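Local coordinates for protein phytase (Citrobacter braakii, PDB 3ZHC) that is a phytase of the histidine phosphatase superfamily, branch 2, built on a mixed beta sheet with many surrounding helices, at residues R186-E189 / N190-F194; L219-P223 / D224-L228. The protein carries 2 engineered substitutions. One frame throughout, in Å; residues are numbered along the deposited sequence. Where two conformers were deposited one is given.

Contact 1 of 2, residues R186-E189 / N190-F194; sequences RTLE and NVLNF
Glu189 and Phe194 meet because their first torsions throw the two side chains to the same flank of a helix end: CG of Glu189 stands anti to its carbonyl carbon (chi1 -72°), whereas CG of Phe194 lies opposite the backbone N (chi1 180°). The methylene CG of Glu189 thereby comes to 3.9 Å from CD2 of the Phe194 ring, approaching it at a slant, and the carboxylate and ring planes differ by 29°. At the same place in the chain the helix terminates in a Schellman motif. Asn193, with positive phi, is the C-prime residue; Phe194 N donates to Glu189 O at 2.8 Å, almost straight, and a weak bond runs from Asn193 N to Asn190 O. One turn earlier the ordinary helical bonds persist, among them Leu192 N to Leu188 O, and on that side CG of Leu188 rests 4.0 Å from CD1 of Leu192, both leucines packing on helix 231-247.

Beyond its methylenes, Glu189 is gripped side-on by Arg186. Arg186 NE reaches Glu189 OE1 at 2.8 Å from above the carboxylate plane, while Arg186 NH2 reaches Glu189 OE2 at 3.0 Å on the syn side, and both oxygens lie close to the guanidinium plane. Lys208 forms a second salt bridge to OE1, and Leu211 N a hydrogen bond to OE2. With polar partners at both oxygens the carboxylate has little freedom to rotate, and a buried group with two cationic neighbours and a backbone N-H is probably held as the anion.

Contact 2 of 2, residues L219-P223 / D224-L228; sequences LKCTP and DNVSL. Engineered in segment 219-223: Cys221 (natural residue Val). Unlike the reference sequence in segment 219-223: Leu219 (reference Phe).
Lys220 and Ser227 face each other as a hydrogen-bonded antiparallel pair and show how two adjacent strands satisfy each other's N-H and C=O groups. Lys220 N gives its proton to Ser227 O at 2.8 Å, and Ser227 N returns one to Lys220 O at 2.9 Å. Nearer the turn, Thr222 N points almost straight at Asn225 O, 2.8 Å away, but the return bond from Asn225 N to Thr222 O is weak at 3.4 Å. Three acceptors also receive CA-H...O contacts: Ser227 O from Leu219 CA, Lys220 O from Val226 CA and Asn225 O from Cys221 CA. Pro223, in the turn, has its backbone hydrogen-bonded to Phe157.

The turn is also bridged by solvent. OG1 of Thr222 sits between its own backbone N and carbonyl carbon (chi1 59°) and lies 2.7 Å from a water that donates to OD1 of Asp224 at 2.6 Å. Asp224 and Thr222 are thus joined through one molecule, OG1 and OD1 being too far apart for a direct bond. OD1 of Asn225 accepts a weak, strongly bent bond from Val226 N, the next residue along.

The face carrying Cys221 and Val226 is apolar. SG of Cys221, an engineered residue, lies 4.1 Å from both CG1 and CG2 of Val226. Separately, beyond the strand ends, CD2 of Leu219 meets CD1 of Leu228. A disulfide ties Cys221 to Cys163 of helix 159-169. Val226 lies against that helix as well as helices 260-280 and 282-301, and Leu228 packs on helix 260-280, so the hairpin, a two-stranded sheet of its own, rests its apolar face on helices.

Overall arrangement
Following the chain from the N terminus, contact 1 comes first, at the C-terminal end of helix 182-192, and is complete before contact 2 begins at the hairpin of strands 220-222 and 225-227. They are therefore in series, neither nesting nor crossing, and each is a local closure: contact 1 ends a helix, contact 2 turns one strand back on the other. Their centres are 28 Å apart, with nearest atoms about 12 Å from each other. Helix 260-280 relates them, since side chains of both contacts pack on it; contact 1 also packs on helix 231-247, and contact 2 on helices 159-169 and 282-301. Neither contact involves the large mixed sheet; both are packed against helices.

Contact 1 of 2, residues R186-E189 / N190-F194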
ATOM      1  N   ARG B 186      -6.049  -1.412  16.649  1.00 15.32           N
ATOM      2  CA  ARG B 186      -7.446  -1.130  17.045  1.00 15.30           C
ATOM      3  C   ARG B 186      -8.413  -2.103  16.368  1.00 15.23           C
ATOM      4  O   ARG B 186      -9.370  -2.570  17.003  1.00 15.32           O
ATOM      5  CB  ARG B 186      -7.883   0.325  16.709  1.00 15.28           C
ATOM      6  CG  ARG B 186      -7.090   1.473  17.382  1.00 15.49           C
ATOM      7  CD  ARG B 186      -7.095   1.393  18.920  1.00 15.74           C
ATOM      8  NE  ARG B 186      -6.064   0.487  19.401  1.00 15.96           N
ATOM      9  CZ  ARG B 186      -4.757   0.799  19.541  1.00 15.89           C
ATOM     10  NH1 ARG B 186      -4.285   2.017  19.247  1.00 15.62           N
ATOM     11  NH2 ARG B 186      -3.911  -0.132  19.985  1.00 15.85           N
ATOM     12  N   THR B 187      -8.163  -2.407  15.089  1.00 15.12           N
ATOM     13  CA  THR B 187      -9.019  -3.346  14.332  1.00 15.08           C
ATOM     14  C   THR B 187      -8.901  -4.761  14.910  1.00 14.98           C
ATOM     15  O   THR B 187      -9.923  -5.429  15.131  1.00 14.98           O
ATOM     16  CB  THR B 187      -8.705  -3.333  12.813  1.00 15.11           C
ATOM     17  OG1 THR B 187      -8.831  -1.998  12.316  1.00 14.90           O
ATOM     18  CG2 THR B 187      -9.674  -4.244  12.031  1.00 15.09           C
ATOM     19  N   LEU B 188      -7.669  -5.212  15.159  1.00 14.85           N
ATOM     20  CA  LEU B 188      -7.449  -6.538  15.780  1.00 14.72           C
ATOM     21  C   LEU B 188      -8.163  -6.623  17.150  1.00 14.66           C
ATOM     22  O   LEU B 188      -8.848  -7.599  17.431  1.00 14.54           O
ATOM     23  CB  LEU B 188      -5.951  -6.866  15.922  1.00 14.72           C
ATOM     24  CG  LEU B 188      -5.588  -8.192  16.626  1.00 14.58           C
ATOM     25  CD1 LEU B 188      -6.275  -9.376  15.921  1.00 14.87           C
ATOM     26  CD2 LEU B 188      -4.106  -8.381  16.665  1.00 14.58           C
ATOM     27  N   GLU B 189      -7.985  -5.588  17.967  1.00 14.58           N
ATOM     28  CA  GLU B 189      -8.657  -5.469  19.284  1.00 14.55           C
ATOM     29  C   GLU B 189     -10.184  -5.538  19.185  1.00 14.47           C
ATOM     30  O   GLU B 189     -10.813  -6.203  19.998  1.00 14.38           O
ATOM     31  CB  GLU B 189      -8.231  -4.187  19.967  1.00 14.58           C
ATOM     32  CG  GLU B 189      -6.772  -4.239  20.488  1.00 14.55           C
ATOM     33  CD  GLU B 189      -6.156  -2.867  20.700  1.00 14.86           C
ATOM     34  OE1 GLU B 189      -6.900  -1.851  20.710  1.00 14.98           O
ATOM     35  OE2 GLU B 189      -4.915  -2.790  20.853  1.00 14.98           O
ATOM     36  N   ASN B 190     -10.759  -4.848  18.181  1.00 14.49           N
ATOM     37  CA  ASN B 190     -12.209  -4.895  17.933  0.50 14.49           C
ATOM     38  C   ASN B 190     -12.663  -6.296  17.525  1.00 14.43           C
ATOM     39  O   ASN B 190     -13.703  -6.773  17.980  1.00 14.40           O
ATOM     40  CB  ASN B 190     -12.617  -3.881  16.855  0.50 14.53           C
ATOM     41  CG  ASN B 190     -14.126  -3.826  16.641  0.50 14.69           C
ATOM     42  OD1 ASN B 190     -14.877  -3.431  17.524  0.50 14.64           O
ATOM     43  ND2 ASN B 190     -14.569  -4.228  15.445  0.50 15.63           N
ATOM     44  N   VAL B 191     -11.869  -6.952  16.668  1.00 14.39           N
ATOM     45  CA  VAL B 191     -12.186  -8.327  16.191  1.00 14.39           C
ATOM     46  C   VAL B 191     -12.142  -9.350  17.362  1.00 14.37           C
ATOM     47  O   VAL B 191     -12.994 -10.230  17.459  1.00 14.35           O
ATOM     48  CB  VAL B 191     -11.268  -8.728  15.008  1.00 14.36           C
ATOM     49  CG1 VAL B 191     -11.434 -10.179  14.629  1.00 14.37           C
ATOM     50  CG2 VAL B 191     -11.568  -7.811  13.784  1.00 14.47           C
ATOM     51  N   LEU B 192     -11.154  -9.206  18.234  1.00 14.34           N
ATOM     52  CA  LEU B 192     -11.024 -10.041  19.419  1.00 14.48           C
ATOM     53  C   LEU B 192     -11.989  -9.668  20.558  1.00 14.81           C
ATOM     54  O   LEU B 192     -12.152 -10.443  21.486  1.00 14.49           O
ATOM     55  CB  LEU B 192      -9.599  -9.924  19.990  1.00 14.37           C
ATOM     56  CG  LEU B 192      -8.395 -10.427  19.214  1.00 13.82           C
ATOM     57  CD1 LEU B 192      -7.132  -9.895  19.853  1.00 12.91           C
ATOM     58  CD2 LEU B 192      -8.388 -11.934  19.172  1.00 13.31           C
ATOM     59  N   ASN B 193     -12.615  -8.476  20.478  1.00 15.44           N
ATOM     60  CA  ASN B 193     -13.355  -7.855  21.608  1.00 16.00           C
ATOM     61  C   ASN B 193     -12.421  -7.866  22.817  1.00 16.27           C
ATOM     62  O   ASN B 193     -12.762  -8.349  23.883  1.00 16.05           O
ATOM     63  CB  ASN B 193     -14.717  -8.533  21.878  1.00 16.17           C
ATOM     64  CG  ASN B 193     -15.672  -7.645  22.728  1.00 17.42           C
ATOM     65  OD1 ASN B 193     -15.525  -6.398  22.776  1.00 19.31           O
ATOM     66  ND2 ASN B 193     -16.663  -8.292  23.401  1.00 18.36           N
ATOM     67  N   PHE B 194     -11.218  -7.314  22.587  1.00 16.79           N
ATOM     68  CA  PHE B 194     -10.093  -7.337  23.536  1.00 17.33           C
ATOM     69  C   PHE B 194     -10.405  -6.686  24.874  1.00 17.99           C
ATOM     70  O   PHE B 194     -10.005  -7.214  25.908  1.00 17.81           O
ATOM     71  CB  PHE B 194      -8.843  -6.678  22.879  1.00 17.27           C
ATOM     72  CG  PHE B 194      -7.616  -6.642  23.764  1.00 16.93           C
ATOM     73  CD1 PHE B 194      -6.991  -7.826  24.166  1.00 16.54           C
ATOM     74  CD2 PHE B 194      -7.070  -5.407  24.189  1.00 16.80           C
ATOM     75  CE1 PHE B 194      -5.841  -7.804  24.985  1.00 16.58           C
ATOM     76  CE2 PHE B 194      -5.926  -5.371  25.002  1.00 16.53           C
ATOM     77  CZ  PHE B 194      -5.305  -6.571  25.406  1.00 16.56           C
TER

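Contact 2 of 2, residues L219-P223 / D224-L228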
ATOM      1  N   LEU B 219      12.768  -6.568  20.483  1.00 19.48           N
ATOM      2  CA  LEU B 219      13.536  -7.538  19.689  1.00 19.30           C
ATOM      3  C   LEU B 219      14.396  -8.451  20.563  1.00 19.28           C
ATOM      4  O   LEU B 219      14.943  -8.013  21.567  1.00 19.27           O
ATOM      5  CB  LEU B 219      14.432  -6.824  18.664  1.00 19.17           C
ATOM      6  CG  LEU B 219      13.714  -6.165  17.485  1.00 18.94           C
ATOM      7  CD1 LEU B 219      14.579  -5.091  16.826  1.00 18.91           C
ATOM      8  CD2 LEU B 219      13.266  -7.225  16.452  1.00 18.34           C
ATOM      9  N   LYS B 220      14.477  -9.720  20.161  1.00 19.30           N
ATOM     10  CA  LYS B 220      15.361 -10.711  20.764  1.00 19.42           C
ATOM     11  C   LYS B 220      16.113 -11.364  19.625  1.00 19.46           C
ATOM     12  O   LYS B 220      15.507 -11.962  18.749  1.00 19.34           O
ATOM     13  CB  LYS B 220      14.594 -11.772  21.565  1.00 19.45           C
ATOM     14  CG  LYS B 220      15.515 -12.840  22.200  1.00 19.56           C
ATOM     15  CD  LYS B 220      14.763 -13.923  22.947  1.00 19.84           C
ATOM     16  CE  LYS B 220      15.758 -14.937  23.496  1.00 19.97           C
ATOM     17  NZ  LYS B 220      15.131 -15.853  24.426  1.00 20.80           N
ATOM     18  N   CYS B 221      17.434 -11.240  19.637  1.00 19.74           N
ATOM     19  CA  CYS B 221      18.284 -11.825  18.601  1.00 19.85           C
ATOM     20  C   CYS B 221      19.327 -12.694  19.247  1.00 19.80           C
ATOM     21  O   CYS B 221      19.998 -12.266  20.179  1.00 19.81           O
ATOM     22  CB  CYS B 221      18.944 -10.734  17.769  1.00 19.90           C
ATOM     23  SG  CYS B 221      17.775  -9.549  17.087  1.00 20.37           S
ATOM     24  N   THR B 222      19.445 -13.918  18.744  1.00 19.84           N
ATOM     25  CA  THR B 222      20.449 -14.875  19.160  1.00 19.92           C
ATOM     26  C   THR B 222      21.226 -15.278  17.877  1.00 20.10           C
ATOM     27  O   THR B 222      20.820 -14.885  16.771  1.00 20.04           O
ATOM     28  CB  THR B 222      19.798 -16.075  19.867  1.00 19.91           C
ATOM     29  OG1 THR B 222      18.880 -16.713  18.978  1.00 20.14           O
ATOM     30  CG2 THR B 222      19.044 -15.621  21.124  1.00 19.63           C
ATOM     31  N   PRO B 223      22.349 -16.036  18.012  1.00 20.26           N
ATOM     32  CA  PRO B 223      23.121 -16.427  16.805  1.00 20.34           C
ATOM     33  C   PRO B 223      22.362 -17.230  15.758  1.00 20.46           C
ATOM     34  O   PRO B 223      22.711 -17.161  14.594  1.00 20.40           O
ATOM     35  CB  PRO B 223      24.277 -17.271  17.386  1.00 20.35           C
ATOM     36  CG  PRO B 223      24.480 -16.696  18.759  1.00 20.35           C
ATOM     37  CD  PRO B 223      23.076 -16.406  19.251  1.00 20.32           C
ATOM     38  N   ASP B 224      21.333 -17.984  16.172  1.00 20.64           N
ATOM     39  CA  ASP B 224      20.534 -18.806  15.225  1.00 20.75           C
ATOM     40  C   ASP B 224      19.083 -18.335  15.046  1.00 20.19           C
ATOM     41  O   ASP B 224      18.345 -18.965  14.328  1.00 20.10           O
ATOM     42  CB  ASP B 224      20.595 -20.327  15.603  1.00 21.12           C
ATOM     43  CG  ASP B 224      20.272 -20.595  17.050  1.00 22.45           C
ATOM     44  OD1 ASP B 224      19.257 -20.068  17.551  1.00 24.18           O
ATOM     45  OD2 ASP B 224      21.057 -21.343  17.706  1.00 25.45           O
ATOM     46  N   ASN B 225      18.680 -17.223  15.683  1.00 19.73           N
ATOM     47  CA  ASN B 225      17.274 -16.824  15.621  1.00 19.35           C
ATOM     48  C   ASN B 225      17.010 -15.382  15.950  1.00 18.66           C
ATOM     49  O   ASN B 225      17.745 -14.766  16.725  1.00 18.58           O
ATOM     50  CB  ASN B 225      16.467 -17.728  16.600  1.00 19.48           C
ATOM     51  CG  ASN B 225      14.977 -17.703  16.359  1.00 20.33           C
ATOM     52  OD1 ASN B 225      14.480 -17.271  15.292  1.00 21.39           O
ATOM     53  ND2 ASN B 225      14.226 -18.178  17.355  1.00 21.76           N
ATOM     54  N   VAL B 226      15.942 -14.854  15.336  1.00 18.05           N
ATOM     55  CA  VAL B 226      15.476 -13.496  15.565  0.50 17.80           C
ATOM     56  C   VAL B 226      13.968 -13.540  15.847  1.00 17.55           C
ATOM     57  O   VAL B 226      13.235 -14.300  15.202  1.00 17.44           O
ATOM     58  CB  VAL B 226      15.788 -12.592  14.348  0.50 17.76           C
ATOM     59  CG1 VAL B 226      15.156 -11.251  14.502  0.50 17.95           C
ATOM     60  CG2 VAL B 226      17.307 -12.439  14.173  0.50 17.72           C
ATOM     61  N   SER B 227      13.513 -12.734  16.805  1.00 17.19           N
ATOM     62  CA  SER B 227      12.090 -12.666  17.147  1.00 16.97           C
ATOM     63  C   SER B 227      11.730 -11.326  17.737  1.00 16.62           C
ATOM     64  O   SER B 227      12.590 -10.619  18.258  1.00 16.60           O
ATOM     65  CB  SER B 227      11.711 -13.785  18.124  1.00 16.96           C
ATOM     66  OG  SER B 227      12.286 -13.580  19.368  1.00 17.58           O
ATOM     67  N   LEU B 228      10.443 -10.989  17.647  1.00 16.34           N
ATOM     68  CA  LEU B 228       9.883  -9.766  18.221  1.00 16.04           C
ATOM     69  C   LEU B 228       8.659 -10.156  19.070  1.00 15.87           C
ATOM     70  O   LEU B 228       7.487  -9.968  18.637  1.00 15.99           O
ATOM     71  CB  LEU B 228       9.538  -8.777  17.109  1.00 15.91           C
ATOM     72  CG  LEU B 228       8.972  -7.412  17.498  1.00 15.66           C
ATOM     73  CD1 LEU B 228       9.867  -6.686  18.522  1.00 15.10           C
ATOM     74  CD2 LEU B 228       8.777  -6.582  16.239  1.00 14.89           C
TER
HETATM   75  O   HOH W   1      19.081 -19.177  20.011  1.00 45.78           O